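PDB 5GNE: leucine aminopeptidase from Legionella pneumophila, which probably removes N-terminal amino acids from peptides, as a zinc-dependent metalloexopeptidase of the M28 peptidase family. Local coordinates for residues H120-Y124 against E136-W140; R127-S131 against A237-G241; K142-D146 against V157-F161. All coordinates share one frame; numbering follows the deposited sequence.

Following the chain from the N terminus, helix 111-123 reaches residues 120-124, and contact 1 brings these against residues 136-140 near the start of helix 132-151, closing a loop of eleven residues. Within that loop lie residues 127-131, which in contact 2 meet residues 237-241 more than a hundred positions further on, so contacts 1 and 2 cross; they also touch each other through Arg127. Further along helix 132-151, contact 3 joins residues 142-146 to the edge strand 157-164. It follows contact 1 in series and falls entirely within the long span bracketed by contact 2. Together the three tie two consecutive helices, the rim of the mixed sheet and the turn that carries zinc ligand Glu239.

Contact 1. Residues H120-Y124 against E136-W140; sequences HLTSY and EAAQW
His120 lays its imidazole over the indole of Trp140 in an offset stack, the ring centroid 3.7 Å from that of the five-membered ring and the planes only 23° apart. The first torsion of His120 (chi1 180°) turns CG away from the backbone N and carries the ring across to the second helix, and NE2 and CD2 come over the pyrrole side of the indole. NE2 lies over a ring face here and makes no hydrogen bond to Trp140 NE1. It instead gives a weak, bent bond to Tyr124 OH, 3.1 Å long with an N-H...O angle of 130°, which ties the imidazole to the next aromatic group of its own segment. Leu121 supplies a branch beside the stack: its CD2 methyl reaches Trp140 CE3 at 3.8 Å, on the benzene half of the indole, while the same side chain packs on Ser206 and Ile209 of helix 202-221. Tyr124 reaches obliquely across the facing helix. Its CE2 meets Ala137 CB at 4.1 Å and its OH approaches Trp140 CB at 3.8 Å. On the other flank of the ring, Glu136 OE1 sits at the edge, 3.6 Å from Tyr124 CE1, whereas the glutamate's OE2 is engaged in a salt bridge to Arg132. Trp140 also packs on Leu213, so the same helix 202-221 lies against both segments. The result is a junction of consecutive helices, 111-123 and 132-151, packed through aromatic side chains beside helix 202-221 of the M28 peptidase alpha/beta fold.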
loop_
_atom_site.group_PDB
_atom_site.type_symbol
_atom_site.label_atom_id
_atom_site.label_comp_id
_atom_site.label_asym_id
_atom_site.label_seq_id
_atom_site.Cartn_x
_atom_site.Cartn_y
_atom_site.Cartn_z
ATOM N N HIS A 120 -15.465 -4.647 10.276
ATOM C CA HIS A 120 -15.940 -5.484 9.186
ATOM C C HIS A 120 -14.819 -6.341 8.584
ATOM O O HIS A 120 -14.982 -7.554 8.442
ATOM C CB HIS A 120 -16.597 -4.640 8.096
ATOM C CG HIS A 120 -17.106 -5.448 6.939
ATOM N ND1 HIS A 120 -18.267 -6.190 6.994
ATOM C CD2 HIS A 120 -16.586 -5.654 5.701
ATOM C CE1 HIS A 120 -18.451 -6.806 5.838
ATOM N NE2 HIS A 120 -17.449 -6.492 5.035
ATOM N N LEU A 121 -13.689 -5.726 8.251
ATOM C CA LEU A 121 -12.606 -6.443 7.565
ATOM C C LEU A 121 -11.986 -7.508 8.456
ATOM O O LEU A 121 -11.543 -8.563 7.992
ATOM C CB LEU A 121 -11.506 -5.484 7.102
ATOM C CG LEU A 121 -11.965 -4.462 6.066
ATOM C CD1 LEU A 121 -10.864 -3.452 5.779
ATOM C CD2 LEU A 121 -12.447 -5.171 4.797
ATOM N N THR A 122 -11.893 -7.177 9.734
ATOM C CA THR A 122 -11.264 -8.050 10.688
ATOM C C THR A 122 -12.206 -9.185 11.124
ATOM O O THR A 122 -11.784 -10.118 11.802
ATOM C CB THR A 122 -10.800 -7.245 11.899
ATOM O OG1 THR A 122 -9.683 -7.907 12.493
ATOM C CG2 THR A 122 -11.931 -7.110 12.925
ATOM N N SER A 123 -13.476 -9.108 10.730
ATOM C CA SER A 123 -14.421 -10.166 11.068
ATOM C C SER A 123 -14.278 -11.345 10.095
ATOM O O SER A 123 -14.693 -12.459 10.406
ATOM C CB SER A 123 -15.859 -9.644 11.089
ATOM O OG SER A 123 -16.393 -9.538 9.783
ATOM N N TYR A 124 -13.718 -11.098 8.910
ATOM C CA TYR A 124 -13.389 -12.191 7.981
ATOM C C TYR A 124 -12.395 -13.145 8.623
ATOM O O TYR A 124 -11.526 -12.722 9.387
ATOM C CB TYR A 124 -12.785 -11.670 6.675
ATOM C CG TYR A 124 -13.716 -10.882 5.785
ATOM C CD1 TYR A 124 -14.723 -11.512 5.054
ATOM C CD2 TYR A 124 -13.561 -9.507 5.646
ATOM C CE1 TYR A 124 -15.560 -10.781 4.218
ATOM C CE2 TYR A 124 -14.386 -8.770 4.821
ATOM C CZ TYR A 124 -15.380 -9.405 4.106
ATOM O OH TYR A 124 -16.201 -8.659 3.283
ATOM N N GLU A 136 -14.223 -11.473 -1.382
ATOM C CA GLU A 136 -15.298 -10.657 -0.834
ATOM C C GLU A 136 -14.801 -9.326 -0.337
ATOM O O GLU A 136 -15.430 -8.289 -0.594
ATOM C CB GLU A 136 -16.004 -11.390 0.307
ATOM C CG GLU A 136 -16.901 -12.475 -0.180
ATOM C CD GLU A 136 -17.296 -13.480 0.882
ATOM O OE1 GLU A 136 -16.944 -13.270 2.058
ATOM O OE2 GLU A 136 -17.968 -14.481 0.538
ATOM N N ALA A 137 -13.652 -9.344 0.337
ATOM C CA ALA A 137 -13.133 -8.109 0.905
ATOM C C ALA A 137 -12.934 -7.084 -0.208
ATOM O O ALA A 137 -13.344 -5.920 -0.080
ATOM C CB ALA A 137 -11.854 -8.363 1.678
ATOM N N ALA A 138 -12.407 -7.541 -1.335
ATOM C CA ALA A 138 -12.169 -6.651 -2.460
ATOM C C ALA A 138 -13.498 -6.142 -2.998
ATOM O O ALA A 138 -13.661 -4.946 -3.226
ATOM C CB ALA A 138 -11.374 -7.353 -3.545
ATOM N N GLN A 139 -14.454 -7.045 -3.187
ATOM C CA GLN A 139 -15.770 -6.640 -3.692
ATOM C C GLN A 139 -16.449 -5.669 -2.753
ATOM O O GLN A 139 -17.063 -4.697 -3.187
ATOM C CB GLN A 139 -16.669 -7.851 -3.941
ATOM C CG GLN A 139 -16.114 -8.749 -5.010
ATOM C CD GLN A 139 -16.843 -10.053 -5.124
ATOM O OE1 GLN A 139 -17.269 -10.633 -4.127
ATOM N NE2 GLN A 139 -16.992 -10.534 -6.351
ATOM N N TRP A 140 -16.356 -5.958 -1.466
ATOM C CA TRP A 140 -16.861 -5.065 -0.433
ATOM C C TRP A 140 -16.325 -3.632 -0.596
ATOM O O TRP A 140 -17.082 -2.658 -0.620
ATOM C CB TRP A 140 -16.518 -5.629 0.943
ATOM C CG TRP A 140 -17.101 -4.846 2.055
ATOM C CD1 TRP A 140 -18.383 -4.922 2.529
ATOM C CD2 TRP A 140 -16.432 -3.872 2.861
ATOM N NE1 TRP A 140 -18.551 -4.055 3.572
ATOM C CE2 TRP A 140 -17.375 -3.389 3.795
ATOM C CE3 TRP A 140 -15.129 -3.357 2.883
ATOM C CZ2 TRP A 140 -17.059 -2.418 4.747
ATOM C CZ3 TRP A 140 -14.815 -2.382 3.825
ATOM C CH2 TRP A 140 -15.778 -1.922 4.743
#

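Contact 2. Residues R127-S131 against A237-G241; sequences RSAKS and AEERG. With ZN (zinc ion), chain C.
Ala129 and Ala237 bring two type I turns, 128-131 and 237-240, together with their CA atoms 5.1 Å apart. The second turn, following strand 230-235 in the M28 peptidase domain, carries the zinc ligand Glu239, and the first leads into helix 132-151, with Ser131 as its N-cap. At the centre the two alanine methyls touch, Ala129 CB to Ala237 CB 3.7 Å, a small apolar contact that lets the backbones come close. Ser128 shapes its own turn: OG lies anti to the backbone N (chi1 157°) and accepts from Lys130 N over 3.1 Å at an angle of 158°, forming an ST turn. That hydroxyl also hydrogen-bonds to Asp196 OD1, whose other oxygen, OD2, forms a salt bridge with Arg240 NH2. One carboxylate thus links both segments and probably offsets the charge of the buried guanidinium. Arg240 bends at chi2 (-70°) and then runs straight, carrying its guanidinium across to the first turn, where Ser128 OG lies at its edge, 3.1 Å from Arg240 NH2. Lys130 crosses it at about a right angle and places its CG over one guanidinium face, 4.2 Å from Arg240 NH2. On the far side of the 237-240 turn the two glutamates face the metal centre, which His344 and Asp204 help to complete. Glu239 OE2 binds the zinc ion directly, and a water 2.1 Å from the zinc ion donates a hydrogen bond to Glu238 OE2 over 3.2 Å.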
loop_
_atom_site.group_PDB
_atom_site.type_symbol
_atom_site.label_atom_id
_atom_site.label_comp_id
_atom_site.label_asym_id
_atom_site.label_seq_id
_atom_site.Cartn_x
_atom_site.Cartn_y
_atom_site.Cartn_z
ATOM N N ARG A 127 -8.382 -12.506 4.760
ATOM C CA ARG A 127 -8.584 -11.813 3.493
ATOM C C ARG A 127 -7.487 -12.233 2.486
ATOM O O ARG A 127 -6.911 -11.399 1.775
ATOM C CB ARG A 127 -8.566 -10.300 3.703
ATOM C CG ARG A 127 -9.636 -9.728 4.599
ATOM C CD ARG A 127 -9.406 -8.235 4.844
ATOM N NE ARG A 127 -8.824 -8.028 6.170
ATOM C CZ ARG A 127 -7.629 -7.504 6.403
ATOM N NH1 ARG A 127 -6.868 -7.084 5.419
ATOM N NH2 ARG A 127 -7.202 -7.375 7.637
ATOM N N SER A 128 -7.217 -13.533 2.413
ATOM C CA SER A 128 -6.150 -14.068 1.567
ATOM C C SER A 128 -6.423 -13.939 0.069
ATOM O O SER A 128 -7.555 -14.078 -0.368
ATOM C CB SER A 128 -5.913 -15.532 1.914
ATOM O OG SER A 128 -5.307 -16.216 0.837
ATOM N N ALA A 129 -5.380 -13.710 -0.722
ATOM C CA ALA A 129 -5.554 -13.563 -2.161
ATOM C C ALA A 129 -6.038 -14.843 -2.838
ATOM O O ALA A 129 -6.491 -14.802 -3.982
ATOM C CB ALA A 129 -4.248 -13.078 -2.816
ATOM N N LYS A 130 -5.924 -15.972 -2.146
ATOM C CA LYS A 130 -6.411 -17.243 -2.670
ATOM C C LYS A 130 -7.832 -17.581 -2.224
ATOM O O LYS A 130 -8.470 -18.443 -2.829
ATOM C CB LYS A 130 -5.510 -18.412 -2.249
ATOM C CG LYS A 130 -4.086 -18.374 -2.728
ATOM C CD LYS A 130 -3.311 -19.580 -2.190
ATOM C CE LYS A 130 -2.458 -20.224 -3.290
ATOM N NZ LYS A 130 -1.960 -21.589 -2.935
ATOM N N SER A 131 -8.333 -16.937 -1.169
ATOM C CA SER A 131 -9.581 -17.417 -0.569
ATOM C C SER A 131 -10.796 -16.628 -1.048
ATOM O O SER A 131 -10.679 -15.549 -1.627
ATOM C CB SER A 131 -9.513 -17.384 0.967
ATOM O OG SER A 131 -9.620 -16.066 1.483
ATOM N N ALA A 237 -3.231 -9.123 -2.878
ATOM C CA ALA A 237 -2.039 -9.959 -2.869
ATOM C C ALA A 237 -0.724 -9.275 -2.495
ATOM O O ALA A 237 0.360 -9.674 -2.978
ATOM C CB ALA A 237 -1.890 -10.597 -4.265
ATOM N N GLU A 238 -0.784 -8.275 -1.627
ATOM C CA GLU A 238 0.463 -7.652 -1.183
ATOM C C GLU A 238 1.334 -8.671 -0.449
ATOM O O GLU A 238 2.557 -8.596 -0.478
ATOM C CB GLU A 238 0.181 -6.440 -0.308
ATOM C CG GLU A 238 1.416 -5.670 0.142
ATOM C CD GLU A 238 1.994 -6.190 1.456
ATOM O OE1 GLU A 238 1.370 -7.084 2.083
ATOM O OE2 GLU A 238 3.072 -5.704 1.867
ATOM N N GLU A 239 0.683 -9.642 0.179
ATOM C CA GLU A 239 1.374 -10.669 0.948
ATOM C C GLU A 239 1.949 -11.741 0.036
ATOM O O GLU A 239 2.517 -12.715 0.503
ATOM C CB GLU A 239 0.431 -11.266 2.018
ATOM C CG GLU A 239 -0.024 -10.236 3.121
ATOM C CD GLU A 239 1.123 -9.812 4.027
ATOM O OE1 GLU A 239 2.252 -10.279 3.757
ATOM O OE2 GLU A 239 0.911 -9.042 5.010
ATOM N N ARG A 240 1.837 -11.531 -1.270
ATOM C CA ARG A 240 2.417 -12.440 -2.278
ATOM C C ARG A 240 3.446 -11.706 -3.136
ATOM O O ARG A 240 3.299 -11.602 -4.353
ATOM C CB ARG A 240 1.303 -13.032 -3.177
ATOM C CG ARG A 240 0.059 -13.471 -2.379
ATOM C CD ARG A 240 0.338 -14.719 -1.519
ATOM N NE ARG A 240 -0.846 -15.069 -0.756
ATOM C CZ ARG A 240 -1.100 -16.252 -0.197
ATOM N NH1 ARG A 240 -0.262 -17.271 -0.333
ATOM N NH2 ARG A 240 -2.235 -16.415 0.474
ATOM N N GLY A 241 4.480 -11.174 -2.502
ATOM C CA GLY A 241 5.511 -10.443 -3.214
ATOM C C GLY A 241 5.035 -9.196 -3.936
ATOM O O GLY A 241 5.501 -8.878 -5.035
HETATM ZN ZN ZN C . 2.661 -7.568 5.530
HETATM O O HOH W 1 3.903 -6.020 4.975
#

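Contact 3. Residues K142-D146 against V157-F161; sequences KQQFD and VESYF
Lys142 and Ser159 mark the closest backbone approach, with CA atoms 6.8 Å apart, where helix segment 142-146 runs almost antiparallel to strand segment 157-161; the axes make an angle of 168° and come within 9.1 Å. Ser159 holds OG between its backbone N and carbonyl carbon (chi1 71°), which aims the hydroxyl at two residues one helical turn apart. It accepts from Lys142 NZ at 2.8 Å and donates to the syn lone pair of Asp146 OD1, a short bond of 2.5 Å between Ser159 OG and that oxygen. The lysine bends at chi4 so that NZ also bridges to Asp146 OD2 at 3.0 Å, and a triangle of ammonium, carboxylate and hydroxyl results. This clasp joins helix 132-151 to strand 157-164, the antiparallel edge strand of the mixed sheet in the M28 alpha/beta fold, with its neighbour 170-177 on the inner side. Towards the C-terminal end of the strand segment, the side chains of Lys142 and Phe161 cross at about a right angle, Lys142 CD lying 3.4 Å from Phe161 CZ. At the other end Phe145 points at the strand and presents the edge of its ring to Val157, CE2 to CB 4.0 Å. The same phenyl ring meets that of Phe220 in helix 202-221, and Val157 packs on Phe220 too.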
loop_
_atom_site.group_PDB
_atom_site.type_symbol
_atom_site.label_atom_id
_atom_site.label_comp_id
_atom_site.label_asym_id
_atom_site.label_seq_id
_atom_site.Cartn_x
_atom_site.Cartn_y
_atom_site.Cartn_z
ATOM N N LYS A 142 -15.029 -2.102 -3.129
ATOM C CA LYS A 142 -15.497 -1.448 -4.353
ATOM C C LYS A 142 -16.884 -0.884 -4.115
ATOM O O LYS A 142 -17.193 0.255 -4.466
ATOM C CB LYS A 142 -15.511 -2.420 -5.539
ATOM C CG LYS A 142 -15.674 -1.703 -6.886
ATOM C CD LYS A 142 -16.066 -2.626 -8.034
ATOM C CE LYS A 142 -16.224 -1.835 -9.328
ATOM N NZ LYS A 142 -17.517 -1.077 -9.366
ATOM N N GLN A 143 -17.723 -1.711 -3.529
ATOM C CA GLN A 143 -19.101 -1.335 -3.279
ATOM C C GLN A 143 -19.204 -0.214 -2.242
ATOM O O GLN A 143 -20.084 0.642 -2.351
ATOM C CB GLN A 143 -19.885 -2.573 -2.867
ATOM C CG GLN A 143 -21.113 -2.313 -2.063
ATOM C CD GLN A 143 -21.643 -3.597 -1.492
ATOM O OE1 GLN A 143 -22.083 -4.477 -2.231
ATOM N NE2 GLN A 143 -21.558 -3.741 -0.173
ATOM N N GLN A 144 -18.306 -0.201 -1.252
ATOM C CA GLN A 144 -18.263 0.915 -0.288
ATOM C C GLN A 144 -17.988 2.239 -1.002
ATOM O O GLN A 144 -18.528 3.281 -0.639
ATOM C CB GLN A 144 -17.199 0.705 0.787
ATOM C CG GLN A 144 -17.406 -0.487 1.678
ATOM C CD GLN A 144 -18.683 -0.399 2.480
ATOM O OE1 GLN A 144 -19.609 -1.172 2.253
ATOM N NE2 GLN A 144 -18.745 0.547 3.416
ATOM N N PHE A 145 -17.155 2.191 -2.032
ATOM C CA PHE A 145 -16.857 3.397 -2.784
ATOM C C PHE A 145 -18.062 3.779 -3.631
ATOM O O PHE A 145 -18.543 4.909 -3.551
ATOM C CB PHE A 145 -15.627 3.207 -3.682
ATOM C CG PHE A 145 -15.286 4.425 -4.502
ATOM C CD1 PHE A 145 -14.456 5.409 -3.987
ATOM C CD2 PHE A 145 -15.813 4.599 -5.782
ATOM C CE1 PHE A 145 -14.147 6.547 -4.745
ATOM C CE2 PHE A 145 -15.509 5.729 -6.542
ATOM C CZ PHE A 145 -14.680 6.702 -6.021
ATOM N N ASP A 146 -18.555 2.828 -4.421
ATOM C CA ASP A 146 -19.706 3.059 -5.290
ATOM C C ASP A 146 -20.889 3.629 -4.516
ATOM O O ASP A 146 -21.520 4.608 -4.945
ATOM C CB ASP A 146 -20.122 1.761 -5.987
ATOM C CG ASP A 146 -19.019 1.160 -6.822
ATOM O OD1 ASP A 146 -18.121 1.914 -7.262
ATOM O OD2 ASP A 146 -19.049 -0.073 -7.029
ATOM N N VAL A 157 -16.860 10.157 -10.897
ATOM C CA VAL A 157 -16.099 9.070 -10.301
ATOM C C VAL A 157 -15.921 7.874 -11.227
ATOM O O VAL A 157 -16.486 7.817 -12.317
ATOM C CB VAL A 157 -16.772 8.555 -9.017
ATOM C CG1 VAL A 157 -16.865 9.653 -8.003
ATOM C CG2 VAL A 157 -18.167 8.015 -9.335
ATOM N N GLU A 158 -15.085 6.937 -10.789
ATOM C CA GLU A 158 -14.903 5.680 -11.491
ATOM C C GLU A 158 -14.434 4.625 -10.489
ATOM O O GLU A 158 -13.800 4.968 -9.473
ATOM C CB GLU A 158 -13.896 5.879 -12.607
ATOM C CG GLU A 158 -14.093 5.044 -13.835
ATOM C CD GLU A 158 -13.045 5.377 -14.885
ATOM O OE1 GLU A 158 -12.401 6.450 -14.762
ATOM O OE2 GLU A 158 -12.887 4.589 -15.844
ATOM N N SER A 159 -14.803 3.365 -10.711
ATOM C CA SER A 159 -14.238 2.255 -9.931
ATOM C C SER A 159 -14.147 0.998 -10.786
ATOM O O SER A 159 -15.082 0.662 -11.494
ATOM C CB SER A 159 -15.048 1.987 -8.658
ATOM O OG SER A 159 -16.307 1.412 -8.952
ATOM N N TYR A 160 -13.009 0.313 -10.733
ATOM C CA TYR A 160 -12.845 -0.936 -11.472
ATOM C C TYR A 160 -11.913 -1.914 -10.804
ATOM O O TYR A 160 -11.037 -1.526 -10.038
ATOM C CB TYR A 160 -12.354 -0.662 -12.883
ATOM C CG TYR A 160 -11.193 0.288 -12.968
ATOM C CD1 TYR A 160 -11.395 1.666 -12.906
ATOM C CD2 TYR A 160 -9.895 -0.174 -13.135
ATOM C CE1 TYR A 160 -10.328 2.553 -13.005
ATOM C CE2 TYR A 160 -8.830 0.703 -13.240
ATOM C CZ TYR A 160 -9.046 2.064 -13.178
ATOM O OH TYR A 160 -7.986 2.943 -13.285
ATOM N N PHE A 161 -12.114 -3.192 -11.090
ATOM C CA PHE A 161 -11.169 -4.217 -10.705
ATOM C C PHE A 161 -9.975 -4.218 -11.623
ATOM O O PHE A 161 -10.107 -3.973 -12.813
ATOM C CB PHE A 161 -11.831 -5.579 -10.709
ATOM C CG PHE A 161 -12.929 -5.689 -9.722
ATOM C CD1 PHE A 161 -12.648 -5.690 -8.367
ATOM C CD2 PHE A 161 -14.255 -5.754 -10.139
ATOM C CE1 PHE A 161 -13.666 -5.775 -7.432
ATOM C CE2 PHE A 161 -15.290 -5.837 -9.205
ATOM C CZ PHE A 161 -14.995 -5.850 -7.849
#